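Local coordinates for protein cellobiose 2-epimerase (Caldibacillus thermoamylovorans, PDB 5ZHB) that catalyses the epimerisation of cellobiose at C2 of its reducing-end glucose, giving a glucosyl-mannose disaccharide, at residues A[64-68]-A[69-73]; A[138-141]-A[142-145]; A[337-341]-A[342-346]. One frame throughout, in Å; residues are numbered along the deposited sequence.

Interaction 1: residues A[64-68]-A[69-73]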
ATOM      1  N   ARG A  64       4.193 -16.956   3.820  1.00 32.28           N
ATOM      2  CA  ARG A  64       5.276 -17.207   2.869  1.00 30.57           C
ATOM      3  C   ARG A  64       6.639 -17.126   3.549  1.00 34.29           C
ATOM      4  O   ARG A  64       7.515 -17.954   3.309  1.00 35.25           O
ATOM      5  CB  ARG A  64       5.267 -16.181   1.731  1.00 28.30           C
ATOM      6  CG  ARG A  64       6.299 -16.468   0.647  1.00 32.93           C
ATOM      7  CD  ARG A  64       6.167 -15.661  -0.622  1.00 32.20           C
ATOM      8  NE  ARG A  64       5.942 -14.233  -0.404  1.00 35.04           N
ATOM      9  CZ  ARG A  64       6.846 -13.350   0.009  1.00 38.48           C
ATOM     10  NH1 ARG A  64       8.122 -13.648   0.017  1.00 39.56           N
ATOM     11  NH2 ARG A  64       6.464 -12.146   0.383  1.00 39.80           N
ATOM     12  N   VAL A  65       6.812 -16.106   4.389  1.00 29.81           N
ATOM     13  CA  VAL A  65       8.103 -15.781   4.950  1.00 30.75           C
ATOM     14  C   VAL A  65       8.304 -16.567   6.234  1.00 32.95           C
ATOM     15  O   VAL A  65       9.404 -17.063   6.464  1.00 31.53           O
ATOM     16  CB  VAL A  65       8.234 -14.275   5.225  1.00 31.62           C
ATOM     17  CG1 VAL A  65       9.488 -13.959   6.037  1.00 32.31           C
ATOM     18  CG2 VAL A  65       8.195 -13.462   3.930  1.00 28.53           C
ATOM     19  N   LEU A  66       7.260 -16.661   7.073  1.00 29.99           N
ATOM     20  CA  LEU A  66       7.444 -17.199   8.411  1.00 34.89           C
ATOM     21  C   LEU A  66       6.870 -18.605   8.575  1.00 39.65           C
ATOM     22  O   LEU A  66       7.207 -19.247   9.560  1.00 37.58           O
ATOM     23  CB  LEU A  66       6.820 -16.269   9.436  1.00 36.01           C
ATOM     24  CG  LEU A  66       7.421 -14.865   9.486  1.00 35.18           C
ATOM     25  CD1 LEU A  66       6.555 -13.979  10.360  1.00 35.44           C
ATOM     26  CD2 LEU A  66       8.868 -14.890   9.965  1.00 36.68           C
ATOM     27  N   LYS A  67       5.918 -19.003   7.713  1.00 38.72           N
ATOM     28  CA  LYS A  67       5.539 -20.395   7.504  1.00 44.35           C
ATOM     29  C   LYS A  67       4.694 -20.964   8.645  1.00 45.98           C
ATOM     30  O   LYS A  67       4.449 -22.161   8.655  1.00 47.02           O
ATOM     31  CB  LYS A  67       6.757 -21.289   7.243  1.00 45.64           C
ATOM     32  CG  LYS A  67       7.568 -20.908   6.011  1.00 49.85           C
ATOM     33  CD  LYS A  67       8.874 -21.681   5.899  1.00 54.45           C
ATOM     34  CE  LYS A  67      10.025 -20.880   5.376  1.00 56.72           C
ATOM     35  NZ  LYS A  67      10.056 -20.878   3.913  1.00 61.47           N
ATOM     36  N   LYS A  68       4.208 -20.129   9.570  1.00 41.80           N
ATOM     37  CA  LYS A  68       3.325 -20.603  10.621  1.00 40.98           C
ATOM     38  C   LYS A  68       1.938 -20.844  10.041  1.00 42.53           C
ATOM     39  O   LYS A  68       1.407 -19.968   9.366  1.00 37.58           O
ATOM     40  CB  LYS A  68       3.200 -19.575  11.745  1.00 45.93           C
ATOM     41  CG  LYS A  68       4.377 -19.425  12.690  1.00 53.83           C
ATOM     42  CD  LYS A  68       3.965 -18.741  13.997  1.00 61.80           C
ATOM     43  CE  LYS A  68       4.920 -18.942  15.134  1.00 63.82           C
ATOM     44  NZ  LYS A  68       6.257 -18.488  14.744  1.00 66.16           N
ATOM     45  N   GLU A  69       1.328 -21.996  10.354  1.00 42.22           N
ATOM     46  CA  GLU A  69       0.099 -22.421   9.698  1.00 41.23           C
ATOM     47  C   GLU A  69      -1.082 -21.538  10.118  1.00 36.41           C
ATOM     48  O   GLU A  69      -2.030 -21.385   9.359  1.00 35.41           O
ATOM     49  CB  GLU A  69      -0.180 -23.901   9.988  1.00 48.42           C
ATOM     50  CG  GLU A  69      -0.935 -24.627   8.874  1.00 52.90           C
ATOM     51  CD  GLU A  69      -0.184 -24.960   7.579  1.00 59.83           C
ATOM     52  OE1 GLU A  69       1.025 -24.644   7.400  1.00 55.29           O
ATOM     53  OE2 GLU A  69      -0.838 -25.592   6.711  1.00 67.85           O
ATOM     54  N   ALA A  70      -1.043 -20.950  11.314  1.00 34.86           N
ATOM     55  CA  ALA A  70      -2.090 -20.022  11.719  1.00 36.24           C
ATOM     56  C   ALA A  70      -2.240 -18.889  10.693  1.00 35.01           C
ATOM     57  O   ALA A  70      -3.357 -18.454  10.421  1.00 37.68           O
ATOM     58  CB  ALA A  70      -1.816 -19.469  13.089  1.00 35.73           C
ATOM     59  N   TYR A  71      -1.125 -18.450  10.094  1.00 32.28           N
ATOM     60  CA  TYR A  71      -1.140 -17.326   9.168  1.00 33.89           C
ATOM     61  C   TYR A  71      -1.865 -17.712   7.878  1.00 31.71           C
ATOM     62  O   TYR A  71      -2.617 -16.907   7.330  1.00 28.48           O
ATOM     63  CB  TYR A  71       0.281 -16.807   8.898  1.00 29.41           C
ATOM     64  CG  TYR A  71       1.047 -16.318  10.119  1.00 28.20           C
ATOM     65  CD1 TYR A  71       0.402 -15.880  11.275  1.00 30.28           C
ATOM     66  CD2 TYR A  71       2.436 -16.290  10.103  1.00 28.71           C
ATOM     67  CE1 TYR A  71       1.112 -15.436  12.380  1.00 28.47           C
ATOM     68  CE2 TYR A  71       3.159 -15.873  11.204  1.00 27.71           C
ATOM     69  CZ  TYR A  71       2.500 -15.449  12.341  1.00 28.82           C
ATOM     70  OH  TYR A  71       3.243 -15.013  13.387  1.00 30.79           O
ATOM     71  N   LEU A  72      -1.636 -18.942   7.408  1.00 30.41           N
ATOM     72  CA  LEU A  72      -2.358 -19.503   6.277  1.00 32.89           C
ATOM     73  C   LEU A  72      -3.859 -19.582   6.555  1.00 32.54           C
ATOM     74  O   LEU A  72      -4.656 -19.345   5.643  1.00 31.00           O
ATOM     75  CB  LEU A  72      -1.838 -20.887   5.877  1.00 35.75           C
ATOM     76  CG  LEU A  72      -2.561 -21.544   4.693  1.00 38.91           C
ATOM     77  CD1 LEU A  72      -2.466 -20.678   3.449  1.00 40.86           C
ATOM     78  CD2 LEU A  72      -2.026 -22.948   4.396  1.00 41.50           C
ATOM     79  N   GLN A  73      -4.236 -19.977   7.779  1.00 36.07           N
ATOM     80  CA  GLN A  73      -5.640 -20.065   8.159  1.00 34.72           C
ATOM     81  C   GLN A  73      -6.281 -18.677   8.121  1.00 32.85           C
ATOM     82  O   GLN A  73      -7.418 -18.524   7.699  1.00 28.80           O
ATOM     83  CB  GLN A  73      -5.803 -20.742   9.519  1.00 40.12           C
ATOM     84  CG  GLN A  73      -5.471 -22.235   9.500  1.00 47.51           C
ATOM     85  CD  GLN A  73      -5.585 -22.912  10.851  1.00 56.14           C
ATOM     86  OE1 GLN A  73      -5.081 -24.024  11.051  1.00 69.70           O
ATOM     87  NE2 GLN A  73      -6.229 -22.245  11.800  1.00 56.37           N
TER
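Between Leu66 and Tyr71 the backbone passes from one helix to the next: Lys67 leaves helical geometry with a positive phi of 75°, Lys68 is extended, and Tyr71 N turns back to bond Lys68 O at 3.0 Å, reaching it from 47° above the carbonyl plane. This is the short link of a helical hairpin, joining helix 49-66 to helix 69-86, as in the (alpha/alpha)6 barrel of the N-acylglucosamine 2-epimerase family. The side chains of Lys68 and Tyr71 run alongside each other in the same direction. Lys68 CB makes a CH-pi contact over one face of the tyrosine, 4.0 Å from the ring centroid and 24° off its normal, displaced toward the rim. Farther along, Lys68 CD lies 3.8 Å from Tyr71 OH. A bend at the last torsion of the lysine then brings NZ to Glu13 of helix 2-21, whose OE2 takes both the Lys68 salt bridge and the hydrogen bond with Tyr71 OH, so one carboxylate oxygen ties down both tips. Glu69 turns elsewhere, its OE1 bonded to Tyr63 OH. Leu66 approaches the ring obliquely, with CD1 4.0 Å and CB 4.1 Å from Tyr71 CE2.

Interaction 2: residues A[138-141]-A[142-145]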
ATOM      1  N   LYS A 138      -6.150 -12.547 -12.813  1.00 31.07           N
ATOM      2  CA  LYS A 138      -6.153 -12.274 -14.240  1.00 33.56           C
ATOM      3  C   LYS A 138      -7.426 -11.557 -14.674  1.00 30.97           C
ATOM      4  O   LYS A 138      -7.339 -10.671 -15.511  1.00 31.89           O
ATOM      5  CB  LYS A 138      -5.905 -13.547 -15.054  1.00 35.04           C
ATOM      6  CG  LYS A 138      -4.544 -14.189 -14.806  1.00 36.77           C
ATOM      7  CD  LYS A 138      -4.199 -15.296 -15.791  1.00 41.90           C
ATOM      8  CE  LYS A 138      -3.066 -16.166 -15.357  1.00 42.20           C
ATOM      9  NZ  LYS A 138      -2.874 -17.266 -16.302  1.00 46.40           N
ATOM     10  N   GLN A 139      -8.602 -11.924 -14.145  1.00 33.34           N
ATOM     11  CA  GLN A 139      -9.811 -11.176 -14.480  1.00 31.95           C
ATOM     12  C   GLN A 139      -9.686  -9.689 -14.111  1.00 31.27           C
ATOM     13  O   GLN A 139     -10.111  -8.817 -14.863  1.00 28.06           O
ATOM     14  CB  GLN A 139     -11.085 -11.683 -13.805  1.00 34.46           C
ATOM     15  CG  GLN A 139     -11.547 -13.052 -14.288  1.00 42.50           C
ATOM     16  CD  GLN A 139     -12.823 -13.491 -13.600  1.00 45.26           C
ATOM     17  OE1 GLN A 139     -13.787 -12.716 -13.511  1.00 41.24           O
ATOM     18  NE2 GLN A 139     -12.814 -14.714 -13.081  1.00 44.54           N
ATOM     19  N   LEU A 140      -9.181  -9.390 -12.910  1.00 27.47           N
ATOM     20  CA  LEU A 140      -9.056  -8.004 -12.483  1.00 25.35           C
ATOM     21  C   LEU A 140      -8.045  -7.271 -13.363  1.00 25.10           C
ATOM     22  O   LEU A 140      -8.295  -6.141 -13.731  1.00 24.32           O
ATOM     23  CB  LEU A 140      -8.668  -7.945 -11.004  1.00 25.30           C
ATOM     24  CG  LEU A 140      -9.644  -8.615 -10.034  1.00 26.22           C
ATOM     25  CD1 LEU A 140      -9.173  -8.566  -8.584  1.00 29.01           C
ATOM     26  CD2 LEU A 140     -11.000  -7.954 -10.174  1.00 28.17           C
ATOM     27  N   TYR A 141      -6.910  -7.916 -13.670  1.00 28.21           N
ATOM     28  CA  TYR A 141      -5.912  -7.383 -14.597  1.00 29.79           C
ATOM     29  C   TYR A 141      -6.590  -6.986 -15.913  1.00 29.78           C
ATOM     30  O   TYR A 141      -6.383  -5.897 -16.440  1.00 29.45           O
ATOM     31  CB  TYR A 141      -4.791  -8.424 -14.757  1.00 31.14           C
ATOM     32  CG  TYR A 141      -3.819  -8.192 -15.910  1.00 31.32           C
ATOM     33  CD1 TYR A 141      -3.005  -7.062 -15.946  1.00 31.13           C
ATOM     34  CD2 TYR A 141      -3.735  -9.080 -16.983  1.00 35.62           C
ATOM     35  CE1 TYR A 141      -2.153  -6.820 -17.010  1.00 33.56           C
ATOM     36  CE2 TYR A 141      -2.871  -8.859 -18.049  1.00 34.50           C
ATOM     37  CZ  TYR A 141      -2.061  -7.737 -18.049  1.00 35.95           C
ATOM     38  OH  TYR A 141      -1.222  -7.477 -19.092  1.00 33.10           O
ATOM     39  N   LYS A 142      -7.463  -7.861 -16.415  1.00 32.27           N
ATOM     40  CA  LYS A 142      -8.129  -7.633 -17.688  1.00 33.14           C
ATOM     41  C   LYS A 142      -9.001  -6.377 -17.610  1.00 30.54           C
ATOM     42  O   LYS A 142      -9.006  -5.537 -18.514  1.00 28.82           O
ATOM     43  CB  LYS A 142      -8.829  -8.958 -18.016  1.00 39.00           C
ATOM     44  CG  LYS A 142      -9.061  -9.241 -19.499  1.00 51.02           C
ATOM     45  CD  LYS A 142     -10.448  -8.906 -20.031  1.00 58.05           C
ATOM     46  CE  LYS A 142     -10.446  -8.529 -21.492  1.00 64.28           C
ATOM     47  NZ  LYS A 142      -9.641  -9.420 -22.342  1.00 71.59           N
ATOM     48  N   LEU A 143      -9.733  -6.229 -16.496  1.00 28.69           N
ATOM     49  CA  LEU A 143     -10.553  -5.055 -16.291  1.00 28.68           C
ATOM     50  C   LEU A 143      -9.697  -3.796 -16.317  1.00 25.22           C
ATOM     51  O   LEU A 143     -10.068  -2.818 -16.938  1.00 25.89           O
ATOM     52  CB  LEU A 143     -11.327  -5.198 -14.977  1.00 30.61           C
ATOM     53  CG  LEU A 143     -12.481  -6.205 -15.014  1.00 32.53           C
ATOM     54  CD1 LEU A 143     -13.034  -6.499 -13.642  1.00 33.60           C
ATOM     55  CD2 LEU A 143     -13.572  -5.664 -15.928  1.00 34.52           C
ATOM     56  N   ILE A 144      -8.568  -3.823 -15.597  1.00 25.36           N
ATOM     57  CA  ILE A 144      -7.756  -2.633 -15.420  1.00 26.43           C
ATOM     58  C   ILE A 144      -7.185  -2.243 -16.778  1.00 25.77           C
ATOM     59  O   ILE A 144      -7.071  -1.066 -17.072  1.00 23.35           O
ATOM     60  CB  ILE A 144      -6.641  -2.845 -14.368  1.00 25.65           C
ATOM     61  CG1 ILE A 144      -7.215  -3.156 -12.946  1.00 26.22           C
ATOM     62  CG2 ILE A 144      -5.721  -1.625 -14.329  1.00 25.17           C
ATOM     63  CD1 ILE A 144      -6.245  -3.890 -12.028  1.00 27.70           C
ATOM     64  N   GLU A 145      -6.812  -3.250 -17.571  1.00 29.10           N
ATOM     65  CA  GLU A 145      -6.162  -3.025 -18.858  1.00 28.96           C
ATOM     66  C   GLU A 145      -7.146  -2.549 -19.924  1.00 29.29           C
ATOM     67  O   GLU A 145      -6.720  -1.948 -20.910  1.00 29.21           O
ATOM     68  CB  GLU A 145      -5.463  -4.300 -19.343  1.00 28.31           C
ATOM     69  CG  GLU A 145      -4.155  -4.609 -18.615  1.00 29.08           C
ATOM     70  CD  GLU A 145      -3.182  -3.450 -18.660  1.00 33.07           C
ATOM     71  OE1 GLU A 145      -2.773  -3.166 -19.797  1.00 31.70           O
ATOM     72  OE2 GLU A 145      -2.854  -2.795 -17.635  1.00 29.50           O
TER
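The Tyr141 ring and the Glu145 carboxylate, one helical turn apart, lie with their planes only 21° from each other, and the glutamate comes to the ring obliquely. Its gamma methylene does the touching: Glu145 CG is 3.4 Å from Tyr141 CE1, a meeting made possible because Tyr141 CG lies anti to the backbone N (chi1 167°). Tyr193 adds an edge-to-face ring pair with Tyr141. A bend at chi2 of Glu145 (-54°) turns the carboxylate so that its OE2 is hydrogen-bonded to the hydroxyl groups of Tyr193 and Tyr156. With an alanine here in place of Tyr141, the loss of the ring is likely to open a gap beside Glu145 CG and leave Tyr193 without this aromatic partner. The backbone beneath is regular alpha helix, as four successive i to i+4 bonds show, from Lys142 N to Lys138 O (3.0 Å) through Glu145 N to Tyr141 O (2.9 Å). Away from the tyrosine, Leu140 CD2 meets Leu143 CD1 at 4.3 Å, and Ile144 CG1 lies 3.3 Å from Leu140 O. Helix 131-145 is flanked on several sides: Leu140 and Ile144 pack on helix 111-128, Ile144 also meets Tyr193 of helix 183-199, Tyr141 fits against Leu196 of that helix and Leu205 of helix 203-220, and Leu143 touches the loop residue Trp164.

Interaction 3: residues A[337-341]-A[342-346]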
ATOM      1  N   ASP A 337      13.439   3.879  16.453  1.00 28.96           N
ATOM      2  CA  ASP A 337      13.365   4.384  17.816  1.00 32.88           C
ATOM      3  C   ASP A 337      12.161   5.279  18.050  1.00 28.57           C
ATOM      4  O   ASP A 337      11.523   5.208  19.097  1.00 27.79           O
ATOM      5  CB  ASP A 337      14.578   5.209  18.211  1.00 38.24           C
ATOM      6  CG  ASP A 337      15.565   4.370  18.994  1.00 45.06           C
ATOM      7  OD1 ASP A 337      15.151   3.852  20.067  1.00 46.68           O
ATOM      8  OD2 ASP A 337      16.691   4.186  18.487  1.00 49.87           O
ATOM      9  N   TYR A 338      11.906   6.190  17.113  1.00 25.65           N
ATOM     10  CA  TYR A 338      10.736   7.035  17.220  1.00 26.09           C
ATOM     11  C   TYR A 338       9.467   6.172  17.290  1.00 25.14           C
ATOM     12  O   TYR A 338       8.581   6.436  18.114  1.00 26.83           O
ATOM     13  CB  TYR A 338      10.635   7.977  16.024  1.00 23.27           C
ATOM     14  CG  TYR A 338       9.430   8.884  16.121  1.00 24.20           C
ATOM     15  CD1 TYR A 338       9.496  10.132  16.731  1.00 25.67           C
ATOM     16  CD2 TYR A 338       8.213   8.477  15.588  1.00 24.56           C
ATOM     17  CE1 TYR A 338       8.372  10.940  16.837  1.00 28.27           C
ATOM     18  CE2 TYR A 338       7.091   9.259  15.719  1.00 24.02           C
ATOM     19  CZ  TYR A 338       7.166  10.495  16.327  1.00 26.07           C
ATOM     20  OH  TYR A 338       6.012  11.217  16.388  1.00 26.78           O
ATOM     21  N   VAL A 339       9.376   5.193  16.370  1.00 23.22           N
ATOM     22  CA  VAL A 339       8.210   4.339  16.234  1.00 23.41           C
ATOM     23  C   VAL A 339       7.956   3.552  17.529  1.00 24.42           C
ATOM     24  O   VAL A 339       6.811   3.426  17.971  1.00 24.17           O
ATOM     25  CB  VAL A 339       8.319   3.389  15.027  1.00 21.88           C
ATOM     26  CG1 VAL A 339       7.262   2.296  15.043  1.00 24.43           C
ATOM     27  CG2 VAL A 339       8.208   4.150  13.711  1.00 23.80           C
ATOM     28  N   LYS A 340       8.997   2.953  18.103  1.00 23.69           N
ATOM     29  CA  LYS A 340       8.829   2.258  19.371  1.00 26.06           C
ATOM     30  C   LYS A 340       8.440   3.220  20.474  1.00 27.61           C
ATOM     31  O   LYS A 340       7.637   2.858  21.307  1.00 29.60           O
ATOM     32  CB  LYS A 340      10.097   1.555  19.847  1.00 28.61           C
ATOM     33  CG  LYS A 340      10.428   0.335  19.033  1.00 28.45           C
ATOM     34  CD  LYS A 340      11.618  -0.362  19.669  1.00 32.31           C
ATOM     35  CE  LYS A 340      12.842   0.518  19.615  1.00 33.15           C
ATOM     36  NZ  LYS A 340      14.033  -0.326  19.780  1.00 36.41           N
ATOM     37  N   THR A 341       8.972   4.452  20.465  1.00 31.27           N
ATOM     38  CA  THR A 341       8.693   5.392  21.533  1.00 28.57           C
ATOM     39  C   THR A 341       7.291   5.987  21.433  1.00 29.82           C
ATOM     40  O   THR A 341       6.698   6.206  22.480  1.00 28.69           O
ATOM     41  CB  THR A 341       9.723   6.510  21.640  1.00 30.95           C
ATOM     42  OG1 THR A 341      10.932   5.795  21.795  1.00 29.50           O
ATOM     43  CG2 THR A 341       9.482   7.433  22.827  1.00 31.78           C
ATOM     44  N   TYR A 342       6.787   6.309  20.234  1.00 25.05           N
ATOM     45  CA  TYR A 342       5.578   7.091  20.125  1.00 25.05           C
ATOM     46  C   TYR A 342       4.450   6.423  19.348  1.00 23.98           C
ATOM     47  O   TYR A 342       3.302   6.804  19.556  1.00 25.05           O
ATOM     48  CB  TYR A 342       5.889   8.428  19.444  1.00 30.44           C
ATOM     49  CG  TYR A 342       6.880   9.287  20.215  1.00 33.69           C
ATOM     50  CD1 TYR A 342       6.493   9.937  21.381  1.00 38.10           C
ATOM     51  CD2 TYR A 342       8.192   9.454  19.785  1.00 37.08           C
ATOM     52  CE1 TYR A 342       7.384  10.710  22.110  1.00 35.13           C
ATOM     53  CE2 TYR A 342       9.089  10.246  20.495  1.00 37.97           C
ATOM     54  CZ  TYR A 342       8.677  10.874  21.658  1.00 39.23           C
ATOM     55  OH  TYR A 342       9.521  11.661  22.381  1.00 41.03           O
ATOM     56  N   MET A 343       4.751   5.515  18.423  1.00 22.56           N
ATOM     57  CA  MET A 343       3.761   5.069  17.448  1.00 24.58           C
ATOM     58  C   MET A 343       3.170   3.715  17.822  1.00 22.46           C
ATOM     59  O   MET A 343       2.021   3.450  17.487  1.00 20.43           O
ATOM     60  CB  MET A 343       4.391   4.934  16.055  1.00 26.53           C
ATOM     61  CG  MET A 343       3.416   4.775  14.865  1.00 27.46           C
ATOM     62  SD  MET A 343       2.379   6.209  14.485  1.00 31.38           S
ATOM     63  CE  MET A 343       3.709   7.292  13.925  1.00 32.47           C
ATOM     64  N   ILE A 344       3.952   2.830  18.465  1.00 24.70           N
ATOM     65  CA  ILE A 344       3.439   1.509  18.811  1.00 24.65           C
ATOM     66  C   ILE A 344       2.671   1.650  20.128  1.00 24.59           C
ATOM     67  O   ILE A 344       3.229   2.124  21.101  1.00 24.33           O
ATOM     68  CB  ILE A 344       4.554   0.449  18.909  1.00 25.38           C
ATOM     69  CG1 ILE A 344       5.332   0.315  17.596  1.00 25.28           C
ATOM     70  CG2 ILE A 344       3.965  -0.907  19.356  1.00 24.26           C
ATOM     71  CD1 ILE A 344       6.328  -0.835  17.545  1.00 25.95           C
ATOM     72  N   ASP A 345       1.409   1.231  20.139  1.00 24.39           N
ATOM     73  CA  ASP A 345       0.498   1.444  21.263  1.00 23.36           C
ATOM     74  C   ASP A 345       0.884   0.447  22.351  1.00 23.93           C
ATOM     75  O   ASP A 345       1.056  -0.714  22.046  1.00 27.79           O
ATOM     76  CB  ASP A 345      -0.927   1.177  20.807  1.00 23.18           C
ATOM     77  CG  ASP A 345      -2.039   1.612  21.741  1.00 22.83           C
ATOM     78  OD1 ASP A 345      -1.734   1.910  22.919  1.00 26.92           O
ATOM     79  OD2 ASP A 345      -3.153   1.771  21.249  1.00 24.17           O
ATOM     80  N   SER A 346       1.019   0.880  23.600  1.00 26.74           N
ATOM     81  CA  SER A 346       1.315  -0.087  24.643  1.00 34.01           C
ATOM     82  C   SER A 346       0.056  -0.463  25.432  1.00 31.28           C
ATOM     83  O   SER A 346       0.130  -1.257  26.367  1.00 29.42           O
ATOM     84  CB  SER A 346       2.422   0.386  25.516  1.00 35.98           C
ATOM     85  OG  SER A 346       2.018   1.578  26.156  1.00 38.28           O
TER
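Tyr338 and Tyr342 make the tightest side-chain approach here: Tyr342 CD2 comes to 3.3 Å from Tyr338 CE1, over one face of the Tyr338 ring and toward its rim. The pair is oblique, with centroids 4.8 Å apart and planes at 42°. Met343 CE sits at the edge of the Tyr338 ring, 4.3 Å from Tyr338 CE2, the chain folded back by bends at chi2 and chi3. On the adjoining flank, the buried Val339 packs CG1, trans to the backbone N (chi1 168°), 3.8 Å from CG1 of the partly exposed Ile344. Beneath these groups helix 326-343 ends in a pi-type turn: Val339 O accepts from both Met343 N and Ile344 N, each at 3.0 Å, so the last turn widens before the chain runs on toward Asp345. Val339 and Met343 also rest on helix 306-323, and Tyr338 reaches Val356 of strand 355-356. The solvent side is built differently. Exposed Thr341 lays CG2 over the centre of the Tyr342 ring, 3.7 Å from its centroid, and Lys340 NZ forms a salt bridge with Glu7. Thr341 OG1 is held to Asp337 O at 2.8 Å, on the face of that carbonyl plane opposite to the one used by Thr341 N.

From the N terminus the three contacts follow in series, none crossing or enclosing another; each spans neighbouring residues, so none closes a long loop. Interaction 1 bridges two helices, 49-66 and 69-86; interaction 2 occupies the final turns of helix 131-145; interaction 3 covers the end of helix 326-343 and its exit. They do not touch: nearest atoms are about 17 Å apart for 1 and 2 and about 15 Å for 1 and 3. Interactions 2 and 3 lie on opposite sides of the chain's centre, about 39 Å between their centres. Helix 2-21 connects two of them, since Glu13 serves Lys68 and Glu7 serves Lys340.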